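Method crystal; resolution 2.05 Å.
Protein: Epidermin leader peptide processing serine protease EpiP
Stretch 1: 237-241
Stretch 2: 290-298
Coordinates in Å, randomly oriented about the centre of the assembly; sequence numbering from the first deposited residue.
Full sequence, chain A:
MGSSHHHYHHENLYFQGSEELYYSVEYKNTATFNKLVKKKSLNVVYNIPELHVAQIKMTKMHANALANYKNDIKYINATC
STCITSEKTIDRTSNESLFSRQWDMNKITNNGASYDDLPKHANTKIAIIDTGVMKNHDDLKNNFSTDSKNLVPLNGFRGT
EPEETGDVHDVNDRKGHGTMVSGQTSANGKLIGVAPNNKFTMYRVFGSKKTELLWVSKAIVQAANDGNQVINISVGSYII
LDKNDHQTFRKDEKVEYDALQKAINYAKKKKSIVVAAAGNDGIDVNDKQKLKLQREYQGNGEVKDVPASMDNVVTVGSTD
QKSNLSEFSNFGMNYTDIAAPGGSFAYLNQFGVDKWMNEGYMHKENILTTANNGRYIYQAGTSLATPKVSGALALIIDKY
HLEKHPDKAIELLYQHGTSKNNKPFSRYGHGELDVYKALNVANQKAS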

ATOM      1  N   SER A 237       1.189  -2.235  -9.139  1.00 48.48           N
ATOM      2  CA  SER A 237       1.363  -3.187 -10.205  1.00 49.17           C
ATOM      3  C   SER A 237       0.652  -2.642 -11.414  1.00 47.84           C
ATOM      4  O   SER A 237      -0.354  -1.937 -11.296  1.00 48.45           O
ATOM      5  CB  SER A 237       0.756  -4.542  -9.850  1.00 49.13           C
ATOM      6  OG  SER A 237      -0.652  -4.455  -9.873  1.00 52.69           O
ATOM      7  N   TYR A 238       1.179  -2.957 -12.580  1.00 46.55           N
ATOM      8  CA  TYR A 238       0.553  -2.548 -13.800  1.00 46.72           C
ATOM      9  C   TYR A 238      -0.204  -3.770 -14.248  1.00 47.76           C
ATOM     10  O   TYR A 238       0.384  -4.838 -14.459  1.00 48.88           O
ATOM     11  CB  TYR A 238       1.575  -2.075 -14.810  1.00 47.52           C
ATOM     12  CG  TYR A 238       2.271  -0.835 -14.339  1.00 46.09           C
ATOM     13  CD1 TYR A 238       1.697   0.411 -14.530  1.00 45.65           C
ATOM     14  CD2 TYR A 238       3.488  -0.904 -13.677  1.00 45.49           C
ATOM     15  CE1 TYR A 238       2.315   1.558 -14.090  1.00 44.10           C
ATOM     16  CE2 TYR A 238       4.122   0.249 -13.236  1.00 46.94           C
ATOM     17  CZ  TYR A 238       3.521   1.480 -13.448  1.00 43.79           C
ATOM     18  OH  TYR A 238       4.126   2.637 -13.013  1.00 45.39           O
ATOM     19  N   ILE A 239      -1.513  -3.610 -14.372  1.00 46.69           N
ATOM     20  CA  ILE A 239      -2.388  -4.706 -14.694  1.00 47.01           C
ATOM     21  C   ILE A 239      -3.015  -4.503 -16.068  1.00 47.16           C
ATOM     22  O   ILE A 239      -3.312  -3.376 -16.464  1.00 45.79           O
ATOM     23  CB  ILE A 239      -3.468  -4.827 -13.584  1.00 46.83           C
ATOM     24  CG1 ILE A 239      -4.188  -6.166 -13.647  1.00 47.40           C
ATOM     25  CG2 ILE A 239      -4.443  -3.641 -13.626  1.00 46.05           C
ATOM     26  CD1 ILE A 239      -5.086  -6.397 -12.466  1.00 45.51           C
ATOM     27  N   ILE A 240      -3.178  -5.605 -16.797  1.00 47.24           N
ATOM     28  CA  ILE A 240      -3.807  -5.590 -18.106  1.00 48.05           C
ATOM     29  C   ILE A 240      -5.268  -6.007 -17.956  1.00 48.66           C
ATOM     30  O   ILE A 240      -5.570  -7.014 -17.310  1.00 47.37           O
ATOM     31  CB  ILE A 240      -3.103  -6.572 -19.095  1.00 49.01           C
ATOM     32  CG1 ILE A 240      -1.622  -6.214 -19.254  1.00 49.41           C
ATOM     33  CG2 ILE A 240      -3.794  -6.549 -20.441  1.00 48.13           C
ATOM     34  CD1 ILE A 240      -0.823  -7.212 -20.061  1.00 51.53           C
ATOM     35  N   LEU A 241      -6.172  -5.213 -18.516  1.00 49.70           N
ATOM     36  CA  LEU A 241      -7.592  -5.549 -18.513  1.00 51.71           C
ATOM     37  C   LEU A 241      -8.159  -5.117 -19.844  1.00 53.44           C
ATOM     38  O   LEU A 241      -7.723  -4.114 -20.419  1.00 53.22           O
ATOM     39  CB  LEU A 241      -8.367  -4.907 -17.367  1.00 51.75           C
ATOM     40  CG  LEU A 241      -8.563  -3.398 -17.366  1.00 53.22           C
ATOM     41  CD1 LEU A 241      -9.636  -3.009 -16.358  1.00 55.33           C
ATOM     42  CD2 LEU A 241      -7.239  -2.701 -17.082  1.00 56.49           C
ATOM     43  N   LYS A 290       2.471   5.198 -22.709  1.00 52.12           N
ATOM     44  CA  LYS A 290       3.551   5.025 -21.762  1.00 52.36           C
ATOM     45  C   LYS A 290       3.228   3.944 -20.722  1.00 50.99           C
ATOM     46  O   LYS A 290       4.132   3.273 -20.239  1.00 51.57           O
ATOM     47  CB  LYS A 290       3.886   6.353 -21.101  1.00 52.29           C
ATOM     48  CG  LYS A 290       5.244   6.370 -20.431  1.00 55.95           C
ATOM     49  CD  LYS A 290       5.706   7.792 -20.154  1.00 59.74           C
ATOM     50  CE  LYS A 290       5.977   8.557 -21.459  1.00 62.18           C
ATOM     51  NZ  LYS A 290       6.351   9.978 -21.219  1.00 63.58           N
ATOM     52  N   LEU A 291       1.949   3.765 -20.389  1.00 49.90           N
ATOM     53  CA  LEU A 291       1.556   2.712 -19.438  1.00 49.17           C
ATOM     54  C   LEU A 291       1.723   1.319 -20.059  1.00 49.48           C
ATOM     55  O   LEU A 291       2.322   0.444 -19.452  1.00 48.72           O
ATOM     56  CB  LEU A 291       0.117   2.884 -18.936  1.00 47.81           C
ATOM     57  CG  LEU A 291      -0.164   3.917 -17.847  1.00 48.01           C
ATOM     58  CD1 LEU A 291      -1.652   3.917 -17.490  1.00 44.97           C
ATOM     59  CD2 LEU A 291       0.658   3.635 -16.613  1.00 46.60           C
ATOM     60  N   LYS A 292       1.190   1.119 -21.260  1.00 51.68           N
ATOM     61  CA  LYS A 292       1.320  -0.175 -21.961  1.00 53.52           C
ATOM     62  C   LYS A 292       2.783  -0.608 -22.039  1.00 54.04           C
ATOM     63  O   LYS A 292       3.095  -1.790 -21.955  1.00 54.24           O
ATOM     64  CB  LYS A 292       0.756  -0.104 -23.378  1.00 54.23           C
ATOM     65  CG  LYS A 292      -0.709   0.287 -23.470  1.00 57.00           C
ATOM     66  CD  LYS A 292      -1.213   0.169 -24.905  1.00 61.40           C
ATOM     67  CE  LYS A 292      -2.508   0.946 -25.117  1.00 63.70           C
ATOM     68  NZ  LYS A 292      -3.602   0.552 -24.187  1.00 63.59           N
ATOM     69  N   LEU A 293       3.670   0.366 -22.182  1.00 54.40           N
ATOM     70  CA  LEU A 293       5.101   0.114 -22.266  1.00 56.08           C
ATOM     71  C   LEU A 293       5.678  -0.515 -20.977  1.00 55.44           C
ATOM     72  O   LEU A 293       6.755  -1.108 -21.005  1.00 55.95           O
ATOM     73  CB  LEU A 293       5.821   1.424 -22.604  1.00 56.51           C
ATOM     74  CG  LEU A 293       7.195   1.304 -23.239  1.00 59.16           C
ATOM     75  CD1 LEU A 293       7.107   0.476 -24.521  1.00 61.05           C
ATOM     76  CD2 LEU A 293       7.733   2.694 -23.526  1.00 60.69           C
ATOM     77  N   GLN A 294       4.962  -0.392 -19.857  1.00 54.42           N
ATOM     78  CA  GLN A 294       5.404  -0.991 -18.592  1.00 54.23           C
ATOM     79  C   GLN A 294       5.221  -2.513 -18.581  1.00 55.42           C
ATOM     80  O   GLN A 294       5.896  -3.217 -17.826  1.00 54.95           O
ATOM     81  CB  GLN A 294       4.677  -0.365 -17.392  1.00 52.78           C
ATOM     82  CG  GLN A 294       4.831   1.141 -17.310  1.00 52.78           C
ATOM     83  CD  GLN A 294       6.284   1.573 -17.408  1.00 54.13           C
ATOM     84  OE1 GLN A 294       7.158   1.003 -16.756  1.00 53.81           O
ATOM     85  NE2 GLN A 294       6.544   2.582 -18.226  1.00 55.66           N
ATOM     86  N   ARG A 295       4.296  -3.014 -19.396  1.00 56.75           N
ATOM     87  CA  ARG A 295       4.070  -4.455 -19.514  1.00 58.88           C
ATOM     88  C   ARG A 295       4.449  -4.956 -20.906  1.00 61.63           C
ATOM     89  O   ARG A 295       4.163  -6.108 -21.244  1.00 62.83           O
ATOM     90  CB  ARG A 295       2.596  -4.804 -19.244  1.00 58.11           C
ATOM     91  CG  ARG A 295       2.146  -4.598 -17.827  1.00 56.03           C
ATOM     92  CD  ARG A 295       2.821  -5.562 -16.836  1.00 56.02           C
ATOM     93  NE  ARG A 295       2.518  -6.970 -17.100  1.00 55.00           N
ATOM     94  CZ  ARG A 295       1.383  -7.587 -16.763  1.00 55.86           C
ATOM     95  NH1 ARG A 295       1.220  -8.877 -17.036  1.00 55.69           N
ATOM     96  NH2 ARG A 295       0.402  -6.930 -16.162  1.00 56.32           N
ATOM     97  N   GLU A 296       5.090  -4.101 -21.705  1.00 64.02           N
ATOM     98  CA  GLU A 296       5.463  -4.447 -23.078  1.00 67.01           C
ATOM     99  C   GLU A 296       4.244  -5.086 -23.744  1.00 67.99           C
ATOM    100  O   GLU A 296       4.331  -6.155 -24.347  1.00 68.90           O
ATOM    101  CB  GLU A 296       6.658  -5.410 -23.088  1.00 68.11           C
ATOM    102  CG  GLU A 296       7.864  -4.923 -22.269  1.00 69.39           C
ATOM    103  CD  GLU A 296       9.037  -5.894 -22.308  1.00 72.13           C
ATOM    104  OE1 GLU A 296       8.936  -6.931 -22.995  1.00 72.99           O
ATOM    105  OE2 GLU A 296      10.066  -5.614 -21.652  1.00 73.52           O
ATOM    106  N   TYR A 297       3.110  -4.406 -23.627  1.00 67.66           N
ATOM    107  CA  TYR A 297       1.840  -4.920 -24.108  1.00 68.66           C
ATOM    108  C   TYR A 297       1.405  -4.317 -25.442  1.00 69.93           C
ATOM    109  O   TYR A 297       1.348  -3.093 -25.580  1.00 69.79           O
ATOM    110  CB  TYR A 297       0.795  -4.639 -23.034  1.00 67.73           C
ATOM    111  CG  TYR A 297      -0.604  -5.061 -23.372  1.00 68.23           C
ATOM    112  CD1 TYR A 297      -1.001  -6.387 -23.237  1.00 67.53           C
ATOM    113  CD2 TYR A 297      -1.548  -4.127 -23.788  1.00 68.35           C
ATOM    114  CE1 TYR A 297      -2.295  -6.778 -23.530  1.00 67.89           C
ATOM    115  CE2 TYR A 297      -2.840  -4.506 -24.080  1.00 68.33           C
ATOM    116  CZ  TYR A 297      -3.212  -5.832 -23.947  1.00 67.19           C
ATOM    117  OH  TYR A 297      -4.499  -6.216 -24.234  1.00 66.81           O
ATOM    118  N   GLN A 298       1.089  -5.184 -26.411  1.00 71.63           N
ATOM    119  CA  GLN A 298       0.643  -4.754 -27.752  1.00 73.22           C
ATOM    120  C   GLN A 298      -0.798  -5.183 -28.102  1.00 73.47           C
ATOM    121  O   GLN A 298      -1.170  -5.183 -29.273  1.00 75.05           O
ATOM    122  CB  GLN A 298       1.601  -5.254 -28.858  1.00 74.79           C
ATOM    123  CG  GLN A 298       3.034  -4.688 -28.822  1.00 75.40           C
ATOM    124  CD  GLN A 298       3.970  -5.443 -27.887  1.00 76.48           C
ATOM    125  OE1 GLN A 298       3.948  -6.677 -27.824  1.00 76.75           O
ATOM    126  NE2 GLN A 298       4.829  -4.704 -27.186  1.00 75.97           N
TER

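A β-strand meeting a stretch that begins helical illustrates a general principle: alternation selects the side chains, and a single hydrogen bond can take up a backbone carbonyl of the strand. Residues 237-241 run extended, whereas the second stretch begins helical and includes a type I turn from Lys-292 to Arg-295. Lys-292 O accepts from both Arg-295 N and Tyr-297 N (3.1 Å each), tying the chain compactly.

Because side chains alternate along a strand, Tyr-238 and Ile-240 point toward the other stretch while Ile-239 points away. Tyr-238 offers a broad aromatic surface: Gln-294 CB lies over one face, 4.0 Å from the ring centroid in a CH-π contact, and Leu-291 CD2 reaches Tyr-238 CE1 at 3.7 Å. The amide of Gln-294 turns back to its own stretch, NE2 donating to Lys-290 O (3.2 Å).

Arg-295 supplies the one hydrogen bond across the contact, from NH2 to Tyr-238 O (2.7 Å). Its folded side chain, m at chi1 through chi3, brings the guanidinium edge to that carbonyl while Ile-240 CG1 covers one face. Arginine thus combines polar edge with flat surface. Ile-240 also packs against Tyr-297, CD1 to CD1 at 3.3 Å; its CG1-CD1 arm reaches both neighbours, and CG2 lies over one face of the Tyr-297 ring. Together the stretches bury 396 Å², mostly through Tyr-238, Ile-240 and Arg-295.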